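Local coordinates for protein fimbrium subunit Fim1C (Bacteroides vulgatus, PDB 4QB7) that probably forms part of the tip of fimbriae, the surface filaments through which the bacterium adheres and builds biofilms, at residues A69-S73 / D74-Y78; K129-N133 / W134-I138; K296-D299 / T300-L303. All coordinates share one frame; numbering follows the deposited sequence.

Contact 1. Residues A69-S73 / D74-Y78; sequences ATWTS and DSWGY. With SO4 (sulfate ion), chain O.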
ATOM      1  N   ALA A  69       6.591  19.882   4.462  1.00 45.19           N
ATOM      2  CA  ALA A  69       7.389  20.129   3.265  1.00 44.63           C
ATOM      3  C   ALA A  69       6.496  20.038   2.032  1.00 51.90           C
ATOM      4  O   ALA A  69       5.823  19.021   1.821  1.00 50.83           O
ATOM      5  CB  ALA A  69       8.530  19.138   3.176  1.00 44.15           C
ATOM      6  N   THR A  70       6.428  21.129   1.255  1.00 50.79           N
ATOM      7  CA  THR A  70       5.596  21.184   0.052  1.00 51.08           C
ATOM      8  C   THR A  70       6.408  21.682  -1.139  1.00 56.26           C
ATOM      9  O   THR A  70       7.442  22.338  -0.964  1.00 54.86           O
ATOM     10  CB  THR A  70       4.362  22.088   0.263  1.00 57.26           C
ATOM     11  OG1 THR A  70       4.770  23.424   0.587  1.00 56.14           O
ATOM     12  CG2 THR A  70       3.411  21.549   1.285  1.00 51.68           C
ATOM     13  N   TRP A  71       5.893  21.409  -2.354  1.00 53.95           N
ATOM     14  CA  TRP A  71       6.485  21.813  -3.618  1.00 54.79           C
ATOM     15  C   TRP A  71       5.836  23.115  -4.128  1.00 63.17           C
ATOM     16  O   TRP A  71       4.610  23.193  -4.243  1.00 62.25           O
ATOM     17  CB  TRP A  71       6.303  20.675  -4.607  1.00 53.17           C
ATOM     18  CG  TRP A  71       6.880  20.925  -5.963  1.00 55.69           C
ATOM     19  CD1 TRP A  71       6.202  21.277  -7.094  1.00 59.27           C
ATOM     20  CD2 TRP A  71       8.255  20.775  -6.348  1.00 55.90           C
ATOM     21  NE1 TRP A  71       7.062  21.332  -8.163  1.00 59.25           N
ATOM     22  CE2 TRP A  71       8.334  21.051  -7.731  1.00 60.68           C
ATOM     23  CE3 TRP A  71       9.430  20.428  -5.660  1.00 56.35           C
ATOM     24  CZ2 TRP A  71       9.535  20.947  -8.444  1.00 60.41           C
ATOM     25  CZ3 TRP A  71      10.618  20.331  -6.366  1.00 57.88           C
ATOM     26  CH2 TRP A  71      10.661  20.573  -7.740  1.00 59.49           C
ATOM     27  N   THR A  72       6.664  24.145  -4.402  1.00 64.67           N
ATOM     28  CA  THR A  72       6.218  25.439  -4.922  1.00 67.42           C
ATOM     29  C   THR A  72       6.975  25.754  -6.245  1.00 76.79           C
ATOM     30  O   THR A  72       8.090  26.294  -6.233  1.00 77.01           O
ATOM     31  CB  THR A  72       6.328  26.543  -3.857  1.00 74.48           C
ATOM     32  OG1 THR A  72       5.457  26.205  -2.788  1.00 70.34           O
ATOM     33  CG2 THR A  72       5.910  27.913  -4.381  1.00 77.78           C
ATOM     34  N   SER A  73       6.322  25.376  -7.390  1.00 76.23           N
ATOM     35  CA  SER A  73       6.710  25.572  -8.803  1.00 77.26           C
ATOM     36  C   SER A  73       7.954  24.747  -9.245  1.00 76.29           C
ATOM     37  O   SER A  73       7.872  23.987 -10.232  1.00 74.37           O
ATOM     38  CB  SER A  73       6.956  27.058  -9.105  1.00 85.79           C
ATOM     39  OG  SER A  73       5.827  27.879  -8.841  1.00101.50           O
ATOM     40  N   ASP A  74       9.106  24.938  -8.545  1.00 69.47           N
ATOM     41  CA  ASP A  74      10.355  24.282  -8.916  1.00 67.31           C
ATOM     42  C   ASP A  74      11.214  23.820  -7.710  1.00 64.88           C
ATOM     43  O   ASP A  74      12.258  23.222  -7.940  1.00 64.29           O
ATOM     44  CB  ASP A  74      11.175  25.216  -9.828  1.00 70.67           C
ATOM     45  CG  ASP A  74      11.390  26.621  -9.298  1.00 83.92           C
ATOM     46  OD1 ASP A  74      11.128  26.856  -8.093  1.00 84.86           O
ATOM     47  OD2 ASP A  74      11.848  27.478 -10.078  1.00 95.56           O
ATOM     48  N   SER A  75      10.784  24.047  -6.454  1.00 57.61           N
ATOM     49  CA  SER A  75      11.573  23.589  -5.301  1.00 55.55           C
ATOM     50  C   SER A  75      10.713  23.103  -4.125  1.00 57.46           C
ATOM     51  O   SER A  75       9.530  23.424  -4.062  1.00 58.43           O
ATOM     52  CB  SER A  75      12.497  24.697  -4.817  1.00 57.18           C
ATOM     53  OG  SER A  75      11.729  25.712  -4.201  1.00 63.62           O
ATOM     54  N   TRP A  76      11.317  22.330  -3.198  1.00 50.76           N
ATOM     55  CA  TRP A  76      10.674  21.876  -1.956  1.00 48.81           C
ATOM     56  C   TRP A  76      10.977  22.878  -0.853  1.00 54.38           C
ATOM     57  O   TRP A  76      12.119  23.309  -0.718  1.00 54.78           O
ATOM     58  CB  TRP A  76      11.161  20.488  -1.513  1.00 45.26           C
ATOM     59  CG  TRP A  76      10.749  19.365  -2.390  1.00 44.37           C
ATOM     60  CD1 TRP A  76      11.495  18.758  -3.357  1.00 46.66           C
ATOM     61  CD2 TRP A  76       9.509  18.660  -2.334  1.00 44.00           C
ATOM     62  NE1 TRP A  76      10.780  17.739  -3.935  1.00 45.01           N
ATOM     63  CE2 TRP A  76       9.537  17.686  -3.358  1.00 46.44           C
ATOM     64  CE3 TRP A  76       8.334  18.810  -1.569  1.00 45.05           C
ATOM     65  CZ2 TRP A  76       8.463  16.820  -3.591  1.00 45.68           C
ATOM     66  CZ3 TRP A  76       7.265  17.960  -1.815  1.00 45.58           C
ATOM     67  CH2 TRP A  76       7.333  16.984  -2.817  1.00 45.81           C
ATOM     68  N   GLY A  77       9.961  23.240  -0.086  1.00 51.49           N
ATOM     69  CA  GLY A  77      10.085  24.188   1.005  1.00 51.52           C
ATOM     70  C   GLY A  77       9.278  23.831   2.230  1.00 57.31           C
ATOM     71  O   GLY A  77       8.457  22.907   2.219  1.00 57.30           O
ATOM     72  N   TYR A  78       9.550  24.555   3.302  1.00 55.02           N
ATOM     73  CA  TYR A  78       8.908  24.462   4.608  1.00 54.80           C
ATOM     74  C   TYR A  78       8.781  25.902   5.111  1.00 63.27           C
ATOM     75  O   TYR A  78       9.549  26.763   4.667  1.00 63.39           O
ATOM     76  CB  TYR A  78       9.698  23.530   5.561  1.00 53.95           C
ATOM     77  CG  TYR A  78      11.158  23.897   5.743  1.00 54.37           C
ATOM     78  CD1 TYR A  78      12.124  23.474   4.835  1.00 55.82           C
ATOM     79  CD2 TYR A  78      11.584  24.622   6.850  1.00 55.28           C
ATOM     80  CE1 TYR A  78      13.469  23.804   5.000  1.00 56.18           C
ATOM     81  CE2 TYR A  78      12.930  24.945   7.035  1.00 56.09           C
ATOM     82  CZ  TYR A  78      13.870  24.541   6.101  1.00 62.17           C
ATOM     83  OH  TYR A  78      15.200  24.865   6.253  1.00 61.58           O
TER
HETATM   84  S   SO4 O 414      13.162  26.426   2.248  0.50 82.71           S
HETATM   85  O1  SO4 O 414      12.571  27.064   1.068  0.50 82.74           O
HETATM   86  O2  SO4 O 414      13.609  25.053   1.944  0.50 81.44           O
HETATM   87  O3  SO4 O 414      14.335  27.191   2.679  0.50 83.76           O
HETATM   88  O4  SO4 O 414      12.145  26.429   3.299  0.50 81.58           O
HETATM   89  O   HOH W   1      10.078  28.019  -5.595  1.00 72.35           O
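The W71 indole lays one face over the D74-S75 backbone and turns its edge to W76. D74 C lies 3.2 Å above the W71 ring plane, near the rim. Against W76 the stack is T-shaped: the six-membered ring of W71 meets the face of the W76 five-membered ring, with planes at 65° and W71 CZ3 3.5 Å from W76 CD1. W71 CB makes a CH-pi contact with the six-membered ring of W76, and A69 O lies at that ring's edge. W71 has CG anti to its backbone N (chi1 -179°), which lets the ring run over the turn.

W71 and W76 are a non-hydrogen-bonded antiparallel pair. Beside them T70 and G77 exchange two backbone bonds, G77 N to T70 O at 2.8 Å. At the tip D74 N returns to T72 O, a classic gamma turn with S73 at its centre, and a water links T72 O with D74 OD1.

K35 adds a cation-pi contact to W71, and F40 an edge-to-face one to W76. Y78 N donates to a sulfate oxygen, O4, which lies over the Y78 ring. The chemistry thus implies a buried W76 packed into the fold, W71 lying across it and the turn, and polar groups closing the exposed end.

Contact 2. Residues K129-N133 / W134-I138; sequences KTSNN and WKDMI. With SO4 (sulfate ion), chain R.
N132 and D136 meet because their first torsions converge: N132 has CG anti to the backbone N (chi1 179°), and D136 has CG beside its own N, opposite the carbonyl carbon (chi1 -71°). The two side chains cross at about a right angle. N132 ND2 donates to D136 OD1 at 2.9 Å, almost straight, with the oxygen in the amide plane of N132 but the donor above the carboxylate plane. The other carboxylate oxygen, D136 OD2, takes a weak bond from S131 OG.

Between these residues the chain makes a type I' beta turn from N132 to K135, with N133 and W134 both at positive phi, closed by K135 N to N132 O at 3.0 Å.

On another side of the loop T130 and W134 lie side by side. T130 CG2 comes within 3.4 Å of W134 CZ3, and T130 CB sits over the six-membered ring in a CH-pi contact, 4.1 Å from its centroid. The indole NE1 bonds to D230 O, and L268 of strand 259-270 packs against the ring. An alanine in place of W134 would probably leave T130 without its aromatic partner, D230 O without its donor and a gap beside L268.

One water joins K129 O, S131 O and D136 N; another bridges K129 N and I138 N. A sulfate, probably from the crystallisation liquor, accepts a hydrogen bond from N132 N at its O1. The chemistry implies a loop bridged internally by water, braced by the N132-D136 bond, and held to the protein body by W134 and the selenomethionine M137.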
ATOM      1  N   LYS A 129      -7.856   2.758   5.409  1.00 49.60           N
ATOM      2  CA  LYS A 129      -9.050   3.475   4.955  1.00 49.17           C
ATOM      3  C   LYS A 129      -9.838   2.544   4.014  1.00 52.49           C
ATOM      4  O   LYS A 129      -9.350   2.208   2.942  1.00 50.46           O
ATOM      5  CB  LYS A 129      -8.608   4.768   4.244  1.00 50.91           C
ATOM      6  CG  LYS A 129      -9.393   6.025   4.565  1.00 58.92           C
ATOM      7  CD  LYS A 129      -8.540   7.257   4.238  1.00 68.97           C
ATOM      8  CE  LYS A 129      -9.325   8.547   4.284  1.00 79.76           C
ATOM      9  NZ  LYS A 129      -8.469   9.743   4.555  1.00 66.87           N
ATOM     10  N   THR A 130     -11.038   2.095   4.428  1.00 51.60           N
ATOM     11  CA  THR A 130     -11.886   1.176   3.626  1.00 51.29           C
ATOM     12  C   THR A 130     -13.043   1.906   2.907  1.00 56.32           C
ATOM     13  O   THR A 130     -13.720   1.295   2.091  1.00 56.72           O
ATOM     14  CB  THR A 130     -12.451   0.058   4.503  1.00 53.16           C
ATOM     15  OG1 THR A 130     -13.285   0.639   5.510  1.00 51.97           O
ATOM     16  CG2 THR A 130     -11.360  -0.794   5.157  1.00 52.88           C
ATOM     17  N   SER A 131     -13.237   3.210   3.191  1.00 53.10           N
ATOM     18  CA  SER A 131     -14.293   4.061   2.643  1.00 52.69           C
ATOM     19  C   SER A 131     -14.143   4.269   1.139  1.00 56.89           C
ATOM     20  O   SER A 131     -13.064   4.036   0.589  1.00 57.10           O
ATOM     21  CB  SER A 131     -14.310   5.408   3.360  1.00 56.17           C
ATOM     22  OG  SER A 131     -13.149   6.182   3.098  1.00 69.81           O
ATOM     23  N   ASN A 132     -15.240   4.726   0.486  1.00 53.49           N
ATOM     24  CA  ASN A 132     -15.390   4.993  -0.953  1.00 52.72           C
ATOM     25  C   ASN A 132     -14.950   3.767  -1.765  1.00 54.32           C
ATOM     26  O   ASN A 132     -14.120   3.873  -2.654  1.00 53.75           O
ATOM     27  CB  ASN A 132     -14.644   6.283  -1.372  1.00 56.14           C
ATOM     28  CG  ASN A 132     -14.699   6.664  -2.847  1.00 85.99           C
ATOM     29  OD1 ASN A 132     -15.602   6.281  -3.615  1.00 74.48           O
ATOM     30  ND2 ASN A 132     -13.685   7.397  -3.282  1.00 82.47           N
ATOM     31  N   ASN A 133     -15.496   2.596  -1.436  1.00 50.62           N
ATOM     32  CA  ASN A 133     -15.204   1.335  -2.127  1.00 50.16           C
ATOM     33  C   ASN A 133     -13.707   1.095  -2.386  1.00 53.21           C
ATOM     34  O   ASN A 133     -13.325   0.758  -3.505  1.00 53.22           O
ATOM     35  CB  ASN A 133     -16.006   1.231  -3.420  1.00 50.53           C
ATOM     36  CG  ASN A 133     -17.461   1.081  -3.089  1.00 87.05           C
ATOM     37  OD1 ASN A 133     -18.270   1.948  -3.427  1.00 86.29           O
ATOM     38  ND2 ASN A 133     -17.810   0.039  -2.305  1.00 78.47           N
ATOM     39  N   TRP A 134     -12.871   1.239  -1.320  1.00 48.49           N
ATOM     40  CA  TRP A 134     -11.416   0.998  -1.301  1.00 46.78           C
ATOM     41  C   TRP A 134     -10.608   1.964  -2.185  1.00 52.01           C
ATOM     42  O   TRP A 134      -9.422   1.723  -2.408  1.00 52.40           O
ATOM     43  CB  TRP A 134     -11.106  -0.459  -1.719  1.00 43.83           C
ATOM     44  CG  TRP A 134     -11.913  -1.470  -0.963  1.00 44.13           C
ATOM     45  CD1 TRP A 134     -13.125  -1.989  -1.318  1.00 47.07           C
ATOM     46  CD2 TRP A 134     -11.615  -1.992   0.336  1.00 43.67           C
ATOM     47  NE1 TRP A 134     -13.596  -2.813  -0.323  1.00 47.04           N
ATOM     48  CE2 TRP A 134     -12.686  -2.832   0.707  1.00 48.15           C
ATOM     49  CE3 TRP A 134     -10.533  -1.848   1.213  1.00 44.94           C
ATOM     50  CZ2 TRP A 134     -12.696  -3.539   1.913  1.00 47.93           C
ATOM     51  CZ3 TRP A 134     -10.542  -2.547   2.407  1.00 47.11           C
ATOM     52  CH2 TRP A 134     -11.614  -3.382   2.747  1.00 48.21           C
ATOM     53  N   LYS A 135     -11.221   3.054  -2.661  1.00 49.31           N
ATOM     54  CA  LYS A 135     -10.585   3.968  -3.608  1.00 49.06           C
ATOM     55  C   LYS A 135      -9.895   5.102  -2.901  1.00 56.65           C
ATOM     56  O   LYS A 135      -9.250   5.910  -3.561  1.00 59.57           O
ATOM     57  CB  LYS A 135     -11.605   4.479  -4.662  1.00 50.17           C
ATOM     58  CG  LYS A 135     -12.329   3.313  -5.374  1.00 55.22           C
ATOM     59  CD  LYS A 135     -12.874   3.611  -6.753  1.00 64.62           C
ATOM     60  CE  LYS A 135     -14.050   2.733  -7.124  1.00 77.80           C
ATOM     61  NZ  LYS A 135     -15.344   3.296  -6.624  1.00 90.37           N
ATOM     62  N   ASP A 136      -9.953   5.128  -1.562  1.00 52.71           N
ATOM     63  CA  ASP A 136      -9.332   6.175  -0.751  1.00 51.78           C
ATOM     64  C   ASP A 136      -8.128   5.680   0.068  1.00 51.06           C
ATOM     65  O   ASP A 136      -7.633   6.437   0.903  1.00 51.97           O
ATOM     66  CB  ASP A 136     -10.373   6.753   0.221  1.00 55.78           C
ATOM     67  CG  ASP A 136     -11.472   7.601  -0.383  1.00 74.42           C
ATOM     68  OD1 ASP A 136     -11.412   7.868  -1.613  1.00 75.00           O
ATOM     69  OD2 ASP A 136     -12.399   8.001   0.378  1.00 83.52           O
HETATM   70  N   MSE A 137      -7.670   4.418  -0.137  1.00 42.33           N
HETATM   71  CA  MSE A 137      -6.561   3.816   0.622  1.00 37.87           C
HETATM   72  C   MSE A 137      -5.308   4.636   0.427  1.00 45.20           C
HETATM   73  O   MSE A 137      -5.060   5.145  -0.669  1.00 46.34           O
HETATM   74  CB  MSE A 137      -6.311   2.338   0.232  1.00 36.68           C
HETATM   75  CG  MSE A 137      -7.555   1.460   0.336  1.00 38.15           C
HETATM   76 SE   MSE A 137      -7.223  -0.352  -0.147  0.75 39.08          SE
HETATM   77  CE  MSE A 137      -7.015  -1.083   1.510  1.00 36.68           C
ATOM     78  N   ILE A 138      -4.556   4.806   1.509  1.00 41.85           N
ATOM     79  CA  ILE A 138      -3.339   5.591   1.532  1.00 40.95           C
ATOM     80  C   ILE A 138      -2.133   4.722   1.172  1.00 46.23           C
ATOM     81  O   ILE A 138      -1.978   3.620   1.697  1.00 45.32           O
ATOM     82  CB  ILE A 138      -3.208   6.213   2.950  1.00 44.02           C
ATOM     83  CG1 ILE A 138      -4.411   7.133   3.330  1.00 44.27           C
ATOM     84  CG2 ILE A 138      -1.848   6.862   3.192  1.00 44.29           C
ATOM     85  CD1 ILE A 138      -4.784   8.237   2.367  1.00 50.55           C
TER
HETATM   86  S   SO4 R 417     -18.280   4.558   2.246  0.70 99.03           S
HETATM   87  O1  SO4 R 417     -17.471   5.711   1.853  0.70 96.33           O
HETATM   88  O2  SO4 R 417     -17.597   3.262   2.000  0.70 98.06           O
HETATM   89  O3  SO4 R 417     -18.590   4.678   3.669  0.70 98.61           O
HETATM   90  O4  SO4 R 417     -19.509   4.588   1.449  0.70101.40           O
HETATM   91  O   HOH W   2      -5.435   3.391   3.920  1.00 40.92           O
HETATM   92  O   HOH W   3     -10.546   3.364   0.780  1.00 50.59           O

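Contact 3. Residues K296-D299 / T300-L303; sequences KVTD and TSNL
V297 and T298 form a classic beta bulge opposite S301, at the tip of the hairpin that joins strand 286-296 to strand 301-313. Both backbone N-H groups converge on one acceptor: V297 N and T298 N each lie 3.1 Å from S301 O, and they reach it from the same face of its carbonyl plane. Neither bond lies in that plane; the T298 donor stands 44° out of it, the V297 donor somewhat less. The extra residue turns the chain through a corner at V297.

Beyond the bulge, D299 and T300 make the tight bend. The return bond across it, S301 N to T298 O, is weak at 3.5 Å, and the side chain of T298 adds further holds. T298 OG1 accepts T300 N at 3.3 Å, an ST turn within the loop. The same oxygen shares a hydrogen bond of 3.0 Å with S301 OG, and either hydroxyl could be the donor. Both hydroxyls stand between their own backbone N and carbonyl carbon (chi1 81° in T298, 73° in S301), and this brings them together across the bend. The T298 hydroxyl thus ties the start of the bend both to its middle and to the returning strand.

The apolar part is slight and belongs to V297, whose CG2 makes a loose contact with L303 CB at 4.5 Å. The N302 amide looks to other partners: OD1 bonds to T304 OG1 along its own strand, while ND2 reaches W243 O and links the strand to a neighbouring loop. From the bulge, the V297 side chain points toward the returning strand, where its CG2 methyl rests 3.8 Å from N302 CA.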
ATOM      1  N   LYS A 296     -24.411 -19.642 -25.197  1.00 41.47           N
ATOM      2  CA  LYS A 296     -25.394 -19.173 -26.174  1.00 41.30           C
ATOM      3  C   LYS A 296     -26.465 -20.217 -26.476  1.00 48.41           C
ATOM      4  O   LYS A 296     -26.146 -21.391 -26.681  1.00 48.90           O
ATOM      5  CB  LYS A 296     -24.685 -18.784 -27.484  1.00 42.42           C
ATOM      6  CG  LYS A 296     -25.599 -18.337 -28.606  1.00 44.62           C
ATOM      7  CD  LYS A 296     -24.822 -17.768 -29.761  1.00 47.12           C
ATOM      8  CE  LYS A 296     -25.725 -17.413 -30.910  1.00 47.38           C
ATOM      9  NZ  LYS A 296     -25.010 -16.628 -31.942  1.00 63.14           N
ATOM     10  N   VAL A 297     -27.730 -19.778 -26.522  1.00 45.51           N
ATOM     11  CA  VAL A 297     -28.838 -20.613 -26.951  1.00 44.93           C
ATOM     12  C   VAL A 297     -29.338 -19.958 -28.246  1.00 51.12           C
ATOM     13  O   VAL A 297     -29.327 -20.599 -29.295  1.00 52.24           O
ATOM     14  CB  VAL A 297     -29.917 -20.834 -25.877  1.00 48.43           C
ATOM     15  CG1 VAL A 297     -31.139 -21.535 -26.476  1.00 48.29           C
ATOM     16  CG2 VAL A 297     -29.349 -21.658 -24.717  1.00 47.67           C
ATOM     17  N   THR A 298     -29.678 -18.657 -28.190  1.00 46.75           N
ATOM     18  CA  THR A 298     -30.040 -17.840 -29.349  1.00 46.30           C
ATOM     19  C   THR A 298     -29.321 -16.510 -29.160  1.00 53.25           C
ATOM     20  O   THR A 298     -28.592 -16.348 -28.181  1.00 52.70           O
ATOM     21  CB  THR A 298     -31.572 -17.704 -29.568  1.00 46.10           C
ATOM     22  OG1 THR A 298     -32.153 -16.715 -28.713  1.00 51.17           O
ATOM     23  CG2 THR A 298     -32.316 -19.004 -29.467  1.00 35.21           C
ATOM     24  N   ASP A 299     -29.522 -15.551 -30.073  1.00 52.99           N
ATOM     25  CA  ASP A 299     -28.904 -14.221 -29.974  1.00 53.66           C
ATOM     26  C   ASP A 299     -29.454 -13.430 -28.787  1.00 53.21           C
ATOM     27  O   ASP A 299     -28.814 -12.472 -28.352  1.00 52.19           O
ATOM     28  CB  ASP A 299     -29.141 -13.425 -31.266  1.00 57.89           C
ATOM     29  CG  ASP A 299     -28.453 -14.038 -32.468  1.00 88.18           C
ATOM     30  OD1 ASP A 299     -28.928 -15.103 -32.953  1.00 92.92           O
ATOM     31  OD2 ASP A 299     -27.414 -13.483 -32.903  1.00 99.11           O
ATOM     32  N   THR A 300     -30.635 -13.843 -28.276  1.00 47.16           N
ATOM     33  CA  THR A 300     -31.374 -13.178 -27.200  1.00 46.19           C
ATOM     34  C   THR A 300     -31.634 -14.092 -25.983  1.00 48.85           C
ATOM     35  O   THR A 300     -32.307 -13.675 -25.045  1.00 49.34           O
ATOM     36  CB  THR A 300     -32.711 -12.649 -27.737  1.00 45.32           C
ATOM     37  OG1 THR A 300     -33.442 -13.734 -28.312  1.00 43.47           O
ATOM     38  CG2 THR A 300     -32.542 -11.491 -28.732  1.00 37.81           C
ATOM     39  N   SER A 301     -31.108 -15.308 -25.988  1.00 43.41           N
ATOM     40  CA  SER A 301     -31.311 -16.208 -24.865  1.00 41.87           C
ATOM     41  C   SER A 301     -30.063 -17.051 -24.605  1.00 46.90           C
ATOM     42  O   SER A 301     -29.236 -17.253 -25.507  1.00 47.39           O
ATOM     43  CB  SER A 301     -32.528 -17.091 -25.101  1.00 40.98           C
ATOM     44  OG  SER A 301     -32.275 -18.074 -26.081  1.00 39.16           O
ATOM     45  N   ASN A 302     -29.916 -17.527 -23.356  1.00 42.57           N
ATOM     46  CA  ASN A 302     -28.745 -18.305 -22.961  1.00 41.77           C
ATOM     47  C   ASN A 302     -28.994 -19.186 -21.736  1.00 44.07           C
ATOM     48  O   ASN A 302     -30.029 -19.102 -21.074  1.00 42.67           O
ATOM     49  CB  ASN A 302     -27.588 -17.322 -22.646  1.00 42.04           C
ATOM     50  CG  ASN A 302     -27.725 -16.624 -21.329  1.00 46.17           C
ATOM     51  OD1 ASN A 302     -27.592 -17.235 -20.276  1.00 42.15           O
ATOM     52  ND2 ASN A 302     -27.968 -15.329 -21.353  1.00 41.49           N
ATOM     53  N   LEU A 303     -27.976 -19.954 -21.393  1.00 41.86           N
ATOM     54  CA  LEU A 303     -27.909 -20.769 -20.195  1.00 42.65           C
ATOM     55  C   LEU A 303     -26.745 -20.254 -19.349  1.00 46.81           C
ATOM     56  O   LEU A 303     -25.611 -20.207 -19.816  1.00 45.84           O
ATOM     57  CB  LEU A 303     -27.733 -22.215 -20.576  1.00 43.58           C
ATOM     58  CG  LEU A 303     -28.179 -23.236 -19.576  1.00 50.50           C
ATOM     59  CD1 LEU A 303     -29.684 -23.186 -19.383  1.00 50.88           C
ATOM     60  CD2 LEU A 303     -27.847 -24.619 -20.093  1.00 54.47           C
TER

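The three contacts follow one another along the chain and lie well apart in an elongated protein. Contact 1 is the turn end of the hairpin of strands 64-72 and 75-77 in the mixed sheet. Contact 2 is a loop between strands 123-127 and 141-143, close to the middle of the molecule, its centre about 28 Å from that of contact 1. Contact 3 sits at the far end, where strands 286-296 and 301-313 of an antiparallel sheet meet, with its centre about 38 Å from contact 2 and 60 Å from contact 1. Two hairpin tips thus mark distant regions while the middle loop packs on strand 259-270, an extended shape consistent with a fimbrial component.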